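Local coordinates for protein UDP-N-acetylglucosamine pyrophosphorylase (Entamoeba histolytica, PDB 3OC9) that probably catalyses the formation of UDP-N-acetylglucosamine and diphosphate from UTP and N-acetyl-alpha-D-glucosamine 1-phosphate, at residues Gly46-Gly50 / Leu336-Leu340; Leu76-Gln80 / Val92-Trp96; Val223-Val227 / Tyr256-His260; Phe270-Ala274 / Val315-Ala319; Trp354-Ile359 / Pro375-Phe381. All blocks are in the same frame, centred on the assembly; numbering follows the deposited sequence.

Overall arrangement
From the N terminus, Gly46-Gly50 opens contact 1, the widest loop, which closes only at Leu336-Leu340. Three contacts nest inside it, in series. Contact 2 closes first and joins helix 68-87 to the approach of strand 95-100. Contact 3 then joins the hairpin strand 225-229 to strand 258-261 of the main sheet. Contact 4 packs helix 268-274 on the turn before strand 322-326. Contact 5 opens after contact 1 has closed and ties helix 347-364 to strand 377-379 in the C-terminal part. None cross. Contacts 3 and 4 meet through His260 NE2 and Phe316 CZ (3.8 Å). Contacts 2 and 5 meet through Arg78 CB and Phe381 O (3.5 Å).

Contact 1 (Gly46-Gly50 / Leu336-Leu340); sequences GSRLG and LKNSL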
# COMPACT_ATOMS: atom_id res chain seq x y z
N GLY A 46 2.24 -14.86 5.67
CA GLY A 46 1.52 -15.30 4.46
C GLY A 46 0.86 -16.67 4.59
O GLY A 46 0.95 -17.50 3.68
N SER A 47 0.20 -16.90 5.72
CA SER A 47 -0.37 -18.21 6.07
C SER A 47 -1.57 -18.63 5.21
O SER A 47 -1.79 -19.83 5.02
CB SER A 47 -0.74 -18.26 7.56
OG SER A 47 0.39 -17.96 8.37
N ARG A 48 -2.33 -17.66 4.71
CA ARG A 48 -3.44 -17.93 3.80
C ARG A 48 -2.90 -18.55 2.51
O ARG A 48 -3.58 -19.36 1.85
CB ARG A 48 -4.22 -16.65 3.50
CG ARG A 48 -5.69 -16.85 3.27
CD ARG A 48 -6.48 -15.65 3.79
NE ARG A 48 -7.85 -15.62 3.26
CZ ARG A 48 -8.86 -16.34 3.75
NH1 ARG A 48 -8.68 -17.15 4.79
NH2 ARG A 48 -10.06 -16.24 3.19
N LEU A 49 -1.68 -18.16 2.17
CA LEU A 49 -0.91 -18.78 1.10
C LEU A 49 -0.15 -19.96 1.72
O LEU A 49 -0.43 -20.35 2.86
CB LEU A 49 0.04 -17.75 0.46
CG LEU A 49 -0.51 -16.34 0.15
CD1 LEU A 49 0.60 -15.33 -0.11
CD2 LEU A 49 -1.51 -16.36 -1.01
N GLY A 50 0.81 -20.54 1.01
CA GLY A 50 1.58 -21.64 1.61
C GLY A 50 2.74 -21.19 2.50
O GLY A 50 3.64 -21.97 2.79
N LEU A 336 -3.08 -9.34 -3.94
CA LEU A 336 -2.80 -10.77 -3.65
C LEU A 336 -3.16 -11.10 -2.20
O LEU A 336 -2.47 -10.65 -1.26
CB LEU A 336 -1.32 -11.13 -3.91
CG LEU A 336 -0.90 -12.57 -3.55
CD1 LEU A 336 -1.65 -13.62 -4.38
CD2 LEU A 336 0.63 -12.79 -3.66
N LYS A 337 -4.23 -11.88 -2.01
CA LYS A 337 -4.79 -12.18 -0.68
C LYS A 337 -5.06 -13.67 -0.40
O LYS A 337 -4.99 -14.10 0.77
CB LYS A 337 -6.07 -11.37 -0.43
CG LYS A 337 -5.81 -9.87 -0.28
CD LYS A 337 -7.08 -9.06 -0.19
CE LYS A 337 -6.81 -7.73 0.49
NZ LYS A 337 -6.52 -7.92 1.95
N ASN A 338 -5.37 -14.44 -1.45
CA ASN A 338 -5.83 -15.83 -1.32
C ASN A 338 -4.97 -16.86 -2.08
O ASN A 338 -4.27 -16.52 -3.05
CB ASN A 338 -7.29 -15.95 -1.81
CG ASN A 338 -8.26 -15.01 -1.11
OD1 ASN A 338 -8.33 -14.96 0.13
ND2 ASN A 338 -9.03 -14.26 -1.91
N SER A 339 -5.02 -18.12 -1.65
CA SER A 339 -4.46 -19.23 -2.42
C SER A 339 -5.35 -19.53 -3.64
O SER A 339 -6.41 -18.91 -3.80
CB SER A 339 -4.36 -20.50 -1.55
OG SER A 339 -5.66 -20.98 -1.22
N LEU A 340 -4.94 -20.49 -4.46
CA LEU A 340 -5.70 -20.89 -5.66
C LEU A 340 -6.96 -21.72 -5.38
O LEU A 340 -7.68 -22.13 -6.31
CB LEU A 340 -4.78 -21.59 -6.68
CG LEU A 340 -3.72 -20.77 -7.42
CD1 LEU A 340 -2.88 -21.64 -8.34
CD2 LEU A 340 -4.35 -19.62 -8.23
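Two loops meet here, and two neighbouring side chains of Gly46-Gly50 do most of the work. Arg48 reaches across in an unusual shape. Its chi1 (-148°) and chi2 (147°) both lie between the common wells, and chi3 is t. This brings Arg48 NE to Asn338 OD1 at 3.2 Å, a hydrogen bond, and Arg48 CD to 3.7 Å from Lys337 O. Asn338 has its CB pointing away, but its m rotamer swings the amide back. Its ND2 is held by Phe344 O, so both ends of the amide are used. Leu49 is modelled in two conformers. The one given is m,t and lays CD2 3.4 Å from Asn338 O and 4.3 Å from CD1 of Leu336, which is t,p. Phe58 touches both leucines. Ser339, chi1 p, adds its CB at 3.7 Å from Arg48 O. The glycine-rich loop after strand 36-41 fits the pyrophosphorylase signature motif of this family, which binds the nucleotide in relatives and probably does so here.

Contact 2 (Leu76-Gln80 / Val92-Trp96); sequences LLRLQ and VMIHW
Gln80 lies extended (m,t) over the backbone of Val92-Ile94. Its OE1 accepts a hydrogen bond from Ile94 N at 2.9 Å and 171°. Its CD is 3.3 Å from Val92 O, and its CG is 4.3 Å from Val92 CG1. Residues 76-80 are regular alpha-helix, with Gln80 N bonded to Leu76 O at 3.0 Å. Residues 92-96 are extended and run into strand 95-100. The nearest CA pairs are Gln80-Val92 (5.7 Å) and Leu76-Ile94 (7.1 Å). Ile94 (m,t) points at the helix. Its CG2 is 4.1 Å from Leu76 CD2, and its CD1 is 4.0 Å from Leu79 CB. Leu76 (m,t) also places CD1 3.9 Å from Trp96 CE3. Trp96 is t, and its NE1 bonds Thr40 OG1. In sequence, helix 68-87 falls between the adjacent parallel strands 36-41 and 95-100, as in a beta-alpha-beta crossover of the GT-A-like fold. Gln124 NE2 also binds Gln80 OE1. The contact is thus an apolar seam closed by one amide oxygen, which satisfies the main-chain NH of Ile94.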
# COMPACT_ATOMS: atom_id res chain seq x y z
N LEU A 76 11.69 1.66 -6.93
CA LEU A 76 12.44 2.78 -6.35
C LEU A 76 13.72 3.12 -7.16
O LEU A 76 14.02 4.30 -7.39
CB LEU A 76 12.79 2.52 -4.86
CG LEU A 76 11.62 2.42 -3.86
CD1 LEU A 76 12.16 2.16 -2.42
CD2 LEU A 76 10.75 3.69 -3.86
N LEU A 77 14.45 2.09 -7.60
CA LEU A 77 15.62 2.31 -8.49
C LEU A 77 15.26 3.06 -9.80
O LEU A 77 15.99 3.98 -10.22
CB LEU A 77 16.36 0.99 -8.78
CG LEU A 77 17.18 0.39 -7.61
CD1 LEU A 77 17.58 -1.04 -7.94
CD2 LEU A 77 18.43 1.22 -7.26
N ARG A 78 14.12 2.72 -10.40
CA ARG A 78 13.67 3.38 -11.66
C ARG A 78 13.22 4.83 -11.46
O ARG A 78 13.53 5.71 -12.28
CB ARG A 78 12.58 2.54 -12.35
CG ARG A 78 11.99 3.14 -13.64
CD ARG A 78 13.08 3.35 -14.72
NE ARG A 78 12.50 3.74 -16.02
CZ ARG A 78 13.22 4.18 -17.05
NH1 ARG A 78 14.54 4.30 -16.95
NH2 ARG A 78 12.61 4.49 -18.19
N LEU A 79 12.48 5.08 -10.37
CA LEU A 79 12.08 6.43 -9.97
C LEU A 79 13.29 7.33 -9.69
O LEU A 79 13.32 8.49 -10.13
CB LEU A 79 11.13 6.38 -8.74
CG LEU A 79 9.71 5.85 -9.06
CD1 LEU A 79 8.97 5.48 -7.75
CD2 LEU A 79 8.91 6.92 -9.86
N GLN A 80 14.30 6.81 -8.98
CA GLN A 80 15.54 7.59 -8.76
C GLN A 80 16.22 7.99 -10.09
O GLN A 80 16.68 9.13 -10.24
CB GLN A 80 16.54 6.82 -7.86
CG GLN A 80 16.13 6.77 -6.35
CD GLN A 80 17.01 5.85 -5.47
OE1 GLN A 80 16.85 5.82 -4.25
NE2 GLN A 80 17.93 5.11 -6.10
N VAL A 92 20.67 10.60 -6.41
CA VAL A 92 19.28 10.82 -5.97
C VAL A 92 18.86 9.64 -5.08
O VAL A 92 19.02 8.48 -5.48
CB VAL A 92 18.33 11.00 -7.19
CG1 VAL A 92 16.84 10.94 -6.78
CG2 VAL A 92 18.63 12.33 -7.91
N MET A 93 18.32 9.93 -3.89
CA MET A 93 17.97 8.87 -2.90
C MET A 93 16.53 8.98 -2.37
O MET A 93 16.14 10.06 -1.91
CB MET A 93 18.99 8.86 -1.73
CG MET A 93 18.82 7.70 -0.71
SD MET A 93 20.21 7.46 0.45
CE MET A 93 21.41 6.69 -0.61
N ILE A 94 15.77 7.88 -2.44
CA ILE A 94 14.46 7.76 -1.74
C ILE A 94 14.58 6.84 -0.50
O ILE A 94 14.75 5.64 -0.64
CB ILE A 94 13.33 7.20 -2.69
CG1 ILE A 94 13.16 8.08 -3.94
CG2 ILE A 94 11.97 7.07 -1.92
CD1 ILE A 94 12.27 7.40 -5.06
N HIS A 95 14.49 7.40 0.72
CA HIS A 95 14.53 6.59 1.96
C HIS A 95 13.22 5.77 2.13
O HIS A 95 12.14 6.26 1.78
CB HIS A 95 14.83 7.50 3.18
CG HIS A 95 16.26 7.96 3.27
ND1 HIS A 95 17.26 7.19 3.83
CD2 HIS A 95 16.87 9.09 2.82
CE1 HIS A 95 18.42 7.83 3.74
NE2 HIS A 95 18.21 8.98 3.12
N TRP A 96 13.33 4.53 2.64
CA TRP A 96 12.22 3.55 2.77
C TRP A 96 12.13 3.08 4.23
O TRP A 96 13.08 2.47 4.75
CB TRP A 96 12.46 2.35 1.81
CG TRP A 96 11.39 1.24 1.77
CD1 TRP A 96 10.14 1.24 2.38
CD2 TRP A 96 11.50 -0.01 1.08
NE1 TRP A 96 9.48 0.05 2.09
CE2 TRP A 96 10.29 -0.73 1.30
CE3 TRP A 96 12.50 -0.60 0.29
CZ2 TRP A 96 10.05 -2.01 0.75
CZ3 TRP A 96 12.27 -1.88 -0.27
CH2 TRP A 96 11.04 -2.56 -0.03

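Contact 3 (Val223-Val227 / Tyr256-His260); sequences VGVLV and YNCGH
Residues 223-227 are extended; 256-260 kinks at Asn257 (phi/psi -110/7) and is strand from Cys258. They meet in one antiparallel beta bridge. Val225 and Gly259 are its non-hydrogen-bonded pair, with CA atoms 4.8 Å apart. The strand axes make 118° and approach to 4.9 Å. His260 N donates to Gly224 O at 2.9 Å (166°). Leu226 N donates to Cys258 O at 3.1 Å (150°). The same two carbonyls receive CA-H contacts: Gly259 CA to Gly224 O at 3.5 Å, Val225 CA to Cys258 O at 3.3 Å. Water 1 accepts from Gly224 N (3.0 Å) and donates to His260 O (2.9 Å). Water 2 accepts from Cys258 N (2.9 Å) and donates to Leu226 O (2.8 Å). Leu226 (m,t) puts CG 3.9 Å from Cys258 CB, and Val227 CG1 is 3.9 Å from Tyr256 CD1. On their other edges, Val225 pairs with Val236 and Gly259 with Val214. The hairpin 225-236 joins the central sheet by two direct backbone bonds, extended by water where the strands diverge.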
# COMPACT_ATOMS: atom_id res chain seq x y z
N VAL A 223 -15.66 -2.51 0.05
CA VAL A 223 -14.75 -1.38 0.16
C VAL A 223 -15.36 -0.31 1.10
O VAL A 223 -16.57 -0.07 1.06
CB VAL A 223 -14.40 -0.80 -1.26
CG1 VAL A 223 -15.60 -0.10 -1.92
CG2 VAL A 223 -13.21 0.13 -1.20
N GLY A 224 -14.55 0.30 1.96
CA GLY A 224 -15.01 1.45 2.78
C GLY A 224 -15.11 2.73 1.94
O GLY A 224 -14.40 2.87 0.93
N VAL A 225 -15.97 3.68 2.36
CA VAL A 225 -16.24 4.90 1.57
C VAL A 225 -16.05 6.21 2.36
O VAL A 225 -16.29 6.24 3.57
CB VAL A 225 -17.66 4.92 0.88
CG1 VAL A 225 -17.88 3.70 -0.04
CG2 VAL A 225 -18.78 5.03 1.90
N LEU A 226 -15.66 7.29 1.68
CA LEU A 226 -15.46 8.60 2.36
C LEU A 226 -16.77 9.36 2.58
O LEU A 226 -17.67 9.34 1.71
CB LEU A 226 -14.50 9.52 1.56
CG LEU A 226 -13.13 8.93 1.19
CD1 LEU A 226 -12.31 9.98 0.45
CD2 LEU A 226 -12.34 8.44 2.43
N VAL A 227 -16.85 10.04 3.73
CA VAL A 227 -17.98 10.91 4.07
C VAL A 227 -17.43 12.23 4.65
O VAL A 227 -16.27 12.29 5.03
CB VAL A 227 -18.97 10.25 5.11
CG1 VAL A 227 -19.53 8.88 4.61
CG2 VAL A 227 -18.30 10.09 6.48
N TYR A 256 -22.32 8.47 -2.62
CA TYR A 256 -21.08 8.20 -1.85
C TYR A 256 -20.23 7.16 -2.60
O TYR A 256 -20.30 5.95 -2.34
CB TYR A 256 -21.42 7.74 -0.43
CG TYR A 256 -22.12 8.82 0.40
CD1 TYR A 256 -21.37 9.69 1.22
CD2 TYR A 256 -23.51 8.98 0.37
CE1 TYR A 256 -22.01 10.71 1.97
CE2 TYR A 256 -24.15 9.98 1.13
CZ TYR A 256 -23.39 10.83 1.93
OH TYR A 256 -24.03 11.82 2.67
N ASN A 257 -19.42 7.66 -3.55
CA ASN A 257 -18.70 6.81 -4.52
C ASN A 257 -17.17 6.74 -4.33
O ASN A 257 -16.47 6.14 -5.16
CB ASN A 257 -19.05 7.21 -5.97
CG ASN A 257 -18.55 8.61 -6.35
OD1 ASN A 257 -18.13 9.42 -5.50
ND2 ASN A 257 -18.58 8.91 -7.65
N CYS A 258 -16.66 7.33 -3.25
CA CYS A 258 -15.19 7.39 -3.03
C CYS A 258 -14.66 6.16 -2.26
O CYS A 258 -14.60 6.17 -1.02
CB CYS A 258 -14.81 8.72 -2.31
SG CYS A 258 -15.05 10.25 -3.32
N GLY A 259 -14.28 5.11 -2.99
CA GLY A 259 -13.74 3.87 -2.37
C GLY A 259 -12.30 4.02 -1.87
O GLY A 259 -11.38 4.18 -2.68
N HIS A 260 -12.09 3.88 -0.55
CA HIS A 260 -10.72 4.06 0.05
C HIS A 260 -9.85 2.82 -0.18
O HIS A 260 -10.21 1.72 0.25
CB HIS A 260 -10.85 4.34 1.57
CG HIS A 260 -9.53 4.33 2.31
ND1 HIS A 260 -9.24 3.40 3.29
CD2 HIS A 260 -8.44 5.13 2.21
CE1 HIS A 260 -8.01 3.62 3.75
NE2 HIS A 260 -7.51 4.67 3.12
O HOH W 1 -11.62 -0.17 1.86
O HOH W 2 -17.84 8.77 -1.03

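Contact 4 (Phe270-Ala274 / Val315-Ala319); sequences FLEKA and VFPLA
In this GT-A-like fold, helix 268-274, which follows strand 263-267 of the main mixed sheet, packs its last turn against a 3-10 segment. That segment begins before Val315, runs to Leu318 and leads towards strand 322-326 of the same sheet. Residues 270-274 are alpha-helical, with Ala274 N bonded to Phe270 O at 2.9 Å. The other segment is held by Leu318 N to Val315 O (3.1 Å) and Ala319 N to Phe316 O (3.2 Å). The nearest CA pairs are Phe270-Ala319 (7.7 Å) and Ala274-Val315 (6.8 Å). Phe270 comes first and covers the most. Its t rotamer, with chi2 -99°, extends the ring between the segments. Phe270 CE2 lies 3.8 Å from Ala319 CB and 4.1 Å from Leu318 CD2. Phe270 CE1 is 4.2 Å from Val315 CG1, and Val315 O sits at the ring edge, 4.0 Å from Phe270 CZ. Ile209 of strand 209-215 touches both Phe270 and Ala319. Lys273 brings its CB to 4.2 Å from Leu318 CD2, then leads its amino end away. Leu318 is t,p, and the same CD2 is 4.0 Å from Lys273 O. Ala274 ends the helix, its CA 4.1 Å from Leu318 CD2. Phe161 of helix 160-166 touches Ala274 and Val315. Ala274 CB meets Val315 CG2 at 3.8 Å, as close as Phe270 CE2 to Ala319 CB.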
# COMPACT_ATOMS: atom_id res chain seq x y z
N PHE A 270 2.15 17.24 9.05
CA PHE A 270 0.95 16.49 9.46
C PHE A 270 1.29 15.24 10.30
O PHE A 270 0.63 14.97 11.31
CB PHE A 270 -0.02 16.14 8.28
CG PHE A 270 -1.26 15.38 8.75
CD1 PHE A 270 -1.33 14.00 8.63
CD2 PHE A 270 -2.32 16.06 9.39
CE1 PHE A 270 -2.45 13.29 9.12
CE2 PHE A 270 -3.44 15.36 9.88
CZ PHE A 270 -3.52 13.98 9.74
N LEU A 271 2.33 14.49 9.89
CA LEU A 271 2.79 13.33 10.66
C LEU A 271 3.19 13.73 12.10
O LEU A 271 2.93 12.98 13.05
CB LEU A 271 3.97 12.60 9.96
CG LEU A 271 3.67 11.89 8.62
CD1 LEU A 271 4.96 11.34 8.02
CD2 LEU A 271 2.62 10.78 8.76
N GLU A 272 3.78 14.91 12.26
CA GLU A 272 4.09 15.44 13.62
C GLU A 272 2.83 15.64 14.48
O GLU A 272 2.83 15.27 15.68
CB GLU A 272 4.98 16.70 13.55
CG GLU A 272 6.39 16.40 13.01
CD GLU A 272 7.24 17.63 12.69
OE1 GLU A 272 6.73 18.61 12.10
OE2 GLU A 272 8.45 17.60 13.02
N LYS A 273 1.75 16.18 13.88
CA LYS A 273 0.45 16.31 14.58
C LYS A 273 -0.18 14.97 14.90
O LYS A 273 -0.67 14.74 16.02
CB LYS A 273 -0.56 17.16 13.78
CG LYS A 273 -0.13 18.58 13.48
CD LYS A 273 -1.28 19.38 12.81
CE LYS A 273 -0.94 20.88 12.70
NZ LYS A 273 0.32 21.14 11.92
N ALA A 274 -0.15 14.05 13.93
CA ALA A 274 -0.76 12.72 14.08
C ALA A 274 -0.17 11.90 15.23
O ALA A 274 -0.89 11.13 15.90
CB ALA A 274 -0.67 11.94 12.75
N VAL A 315 -7.37 8.80 11.80
CA VAL A 315 -6.63 10.09 11.86
C VAL A 315 -7.12 11.14 10.84
O VAL A 315 -6.88 12.34 11.02
CB VAL A 315 -5.07 9.90 11.78
CG1 VAL A 315 -4.56 9.92 10.34
CG2 VAL A 315 -4.37 10.99 12.62
N PHE A 316 -7.86 10.69 9.81
CA PHE A 316 -8.30 11.61 8.73
C PHE A 316 -9.04 12.90 9.19
O PHE A 316 -8.77 13.98 8.62
CB PHE A 316 -9.12 10.88 7.62
CG PHE A 316 -8.35 9.86 6.76
CD1 PHE A 316 -6.97 9.63 6.89
CD2 PHE A 316 -9.05 9.13 5.78
CE1 PHE A 316 -6.30 8.65 6.06
CE2 PHE A 316 -8.40 8.15 4.94
CZ PHE A 316 -7.02 7.93 5.08
N PRO A 317 -9.95 12.82 10.20
CA PRO A 317 -10.67 14.07 10.59
C PRO A 317 -9.82 15.14 11.32
O PRO A 317 -10.29 16.29 11.51
CB PRO A 317 -11.84 13.57 11.46
CG PRO A 317 -11.57 12.13 11.77
CD PRO A 317 -10.54 11.60 10.80
N LEU A 318 -8.59 14.79 11.70
CA LEU A 318 -7.64 15.77 12.26
C LEU A 318 -7.19 16.83 11.23
O LEU A 318 -6.90 17.99 11.58
CB LEU A 318 -6.42 15.05 12.88
CG LEU A 318 -5.29 15.87 13.55
CD1 LEU A 318 -5.80 16.63 14.78
CD2 LEU A 318 -4.13 14.97 13.94
N ALA A 319 -7.14 16.44 9.95
CA ALA A 319 -6.69 17.35 8.87
C ALA A 319 -7.71 18.43 8.45
O ALA A 319 -8.92 18.17 8.44
CB ALA A 319 -6.27 16.53 7.65

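Contact 5 (Trp354-Ile359 / Pro375-Phe381); sequences WYRLNI and PICEISF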
# COMPACT_ATOMS: atom_id res chain seq x y z
N TRP A 354 -1.46 -7.77 -14.63
CA TRP A 354 -0.12 -7.21 -14.97
C TRP A 354 0.20 -7.35 -16.49
O TRP A 354 0.69 -6.39 -17.12
CB TRP A 354 0.98 -7.83 -14.06
CG TRP A 354 2.41 -7.26 -14.25
CD1 TRP A 354 2.78 -5.94 -14.30
CD2 TRP A 354 3.62 -8.03 -14.35
NE1 TRP A 354 4.15 -5.84 -14.46
CE2 TRP A 354 4.69 -7.10 -14.50
CE3 TRP A 354 3.91 -9.40 -14.35
CZ2 TRP A 354 6.02 -7.50 -14.64
CZ3 TRP A 354 5.25 -9.81 -14.49
CH2 TRP A 354 6.28 -8.85 -14.64
N TYR A 355 -0.13 -8.51 -17.06
CA TYR A 355 0.08 -8.75 -18.50
C TYR A 355 -0.73 -7.78 -19.37
O TYR A 355 -0.20 -7.25 -20.36
CB TYR A 355 -0.23 -10.22 -18.87
CG TYR A 355 0.75 -11.28 -18.35
CD1 TYR A 355 1.94 -10.93 -17.70
CD2 TYR A 355 0.47 -12.65 -18.52
CE1 TYR A 355 2.83 -11.91 -17.22
CE2 TYR A 355 1.36 -13.64 -18.04
CZ TYR A 355 2.54 -13.26 -17.39
OH TYR A 355 3.43 -14.23 -16.93
N ARG A 356 -1.99 -7.51 -19.00
CA ARG A 356 -2.86 -6.61 -19.78
C ARG A 356 -2.38 -5.15 -19.72
O ARG A 356 -2.40 -4.44 -20.74
CB ARG A 356 -4.33 -6.74 -19.34
CG ARG A 356 -5.01 -8.06 -19.76
CD ARG A 356 -6.41 -8.20 -19.14
NE ARG A 356 -7.02 -9.50 -19.46
CZ ARG A 356 -8.26 -9.86 -19.12
NH1 ARG A 356 -9.06 -9.03 -18.44
NH2 ARG A 356 -8.72 -11.06 -19.46
N LEU A 357 -1.94 -4.71 -18.53
CA LEU A 357 -1.33 -3.38 -18.39
C LEU A 357 -0.09 -3.20 -19.30
O LEU A 357 0.08 -2.15 -19.96
CB LEU A 357 -0.98 -3.10 -16.91
CG LEU A 357 -0.35 -1.74 -16.60
CD1 LEU A 357 -1.25 -0.57 -17.05
CD2 LEU A 357 -0.01 -1.62 -15.08
N ASN A 358 0.78 -4.21 -19.33
CA ASN A 358 2.03 -4.13 -20.10
C ASN A 358 1.78 -4.03 -21.63
O ASN A 358 2.47 -3.29 -22.35
CB ASN A 358 2.97 -5.30 -19.75
CG ASN A 358 3.51 -5.22 -18.32
OD1 ASN A 358 3.54 -4.14 -17.71
ND2 ASN A 358 3.96 -6.35 -17.79
N ILE A 359 0.75 -4.74 -22.10
CA ILE A 359 0.29 -4.62 -23.51
C ILE A 359 -0.21 -3.20 -23.84
O ILE A 359 0.18 -2.61 -24.87
CB ILE A 359 -0.81 -5.67 -23.82
CG1 ILE A 359 -0.22 -7.08 -23.72
CG2 ILE A 359 -1.43 -5.42 -25.21
CD1 ILE A 359 -1.27 -8.18 -23.74
N PRO A 375 -0.60 -15.05 -24.07
CA PRO A 375 -0.90 -13.80 -23.37
C PRO A 375 0.29 -13.16 -22.60
O PRO A 375 0.13 -12.07 -22.03
CB PRO A 375 -1.98 -14.22 -22.37
CG PRO A 375 -1.56 -15.61 -21.98
CD PRO A 375 -0.90 -16.22 -23.22
N ILE A 376 1.45 -13.82 -22.60
CA ILE A 376 2.60 -13.40 -21.75
C ILE A 376 3.28 -12.10 -22.21
O ILE A 376 3.76 -12.00 -23.34
CB ILE A 376 3.65 -14.54 -21.63
CG1 ILE A 376 2.98 -15.81 -21.09
CG2 ILE A 376 4.86 -14.12 -20.73
CD1 ILE A 376 3.82 -17.04 -21.18
N CYS A 377 3.32 -11.09 -21.32
CA CYS A 377 4.02 -9.83 -21.58
C CYS A 377 4.58 -9.34 -20.23
O CYS A 377 3.83 -8.78 -19.43
CB CYS A 377 3.06 -8.80 -22.17
SG CYS A 377 3.75 -7.21 -22.78
N GLU A 378 5.87 -9.60 -19.98
CA GLU A 378 6.55 -9.24 -18.71
C GLU A 378 7.60 -8.16 -18.92
O GLU A 378 8.61 -8.37 -19.62
CB GLU A 378 7.21 -10.46 -18.04
CG GLU A 378 6.28 -11.63 -17.78
CD GLU A 378 6.79 -12.63 -16.74
OE1 GLU A 378 7.93 -12.51 -16.22
OE2 GLU A 378 6.02 -13.56 -16.41
N ILE A 379 7.37 -7.01 -18.29
CA ILE A 379 8.25 -5.84 -18.38
C ILE A 379 8.79 -5.50 -16.99
O ILE A 379 8.01 -5.12 -16.10
CB ILE A 379 7.51 -4.62 -18.99
CG1 ILE A 379 6.96 -4.95 -20.40
CG2 ILE A 379 8.43 -3.37 -18.96
CD1 ILE A 379 6.22 -3.80 -21.12
N SER A 380 10.11 -5.62 -16.79
CA SER A 380 10.72 -5.41 -15.46
C SER A 380 10.41 -4.03 -14.89
O SER A 380 10.48 -3.03 -15.61
CB SER A 380 12.23 -5.61 -15.52
OG SER A 380 12.80 -5.38 -14.23
N PHE A 381 10.07 -3.98 -13.59
CA PHE A 381 9.87 -2.70 -12.88
C PHE A 381 11.18 -1.86 -12.89
O PHE A 381 11.14 -0.64 -12.66
CB PHE A 381 9.43 -2.94 -11.41
CG PHE A 381 7.93 -3.20 -11.22
CD1 PHE A 381 7.09 -3.59 -12.26
CD2 PHE A 381 7.38 -3.10 -9.93
CE1 PHE A 381 5.72 -3.85 -12.03
CE2 PHE A 381 6.03 -3.37 -9.69
CZ PHE A 381 5.20 -3.74 -10.75
O HOH W 3 5.87 -3.43 -15.30
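Segment 375-381 crosses helix 347-364 at a steep angle: the axes of 354-359 and 377-379 make 77° and come within 7.2 Å. Pro375 O is 3.6 Å from Tyr355 CD2. Ile376 turns its side chain away, but its CA sits over the face of the Tyr355 ring, 4.1 Å from the centroid, a CH-pi contact. Cys377 opens the strand. Cys377 O accepts from Asn358 ND2 at 2.9 Å and 176°, Cys377 SG lies 3.7 Å from Asn358 CB, and Cys377 CB is 4.0 Å from Ile359 CG1. Glu378 OE2 accepts the hydroxyl of Tyr355, OH to OE2 2.7 Å, and also takes Glu63 N. Glu378 CB meets Trp354 CH2 at 3.9 Å. Ile379 CD1 is 3.8 Å from Asn358 CB. Ile379 O lies at the edge of the indole, 3.4 Å from Trp354 CZ2, and accepts from water 3 (2.8 Å), which in turn accepts from Trp354 NE1 (3.1 Å). Phe381 CE1 approaches Trp354 NE1 at 3.5 Å, and Arg75 makes a cation-pi contact with the Phe381 ring. The arrangement is a helix packed across a small parallel sheet of two strands, 377-379 and 402-404, in the C-terminal part of the chain; it is structural packing. The aromatic and apolar packing is therefore pinned by two direct hydrogen bonds, from Tyr355 to a carboxylate and from Asn358 to the backbone of the strand.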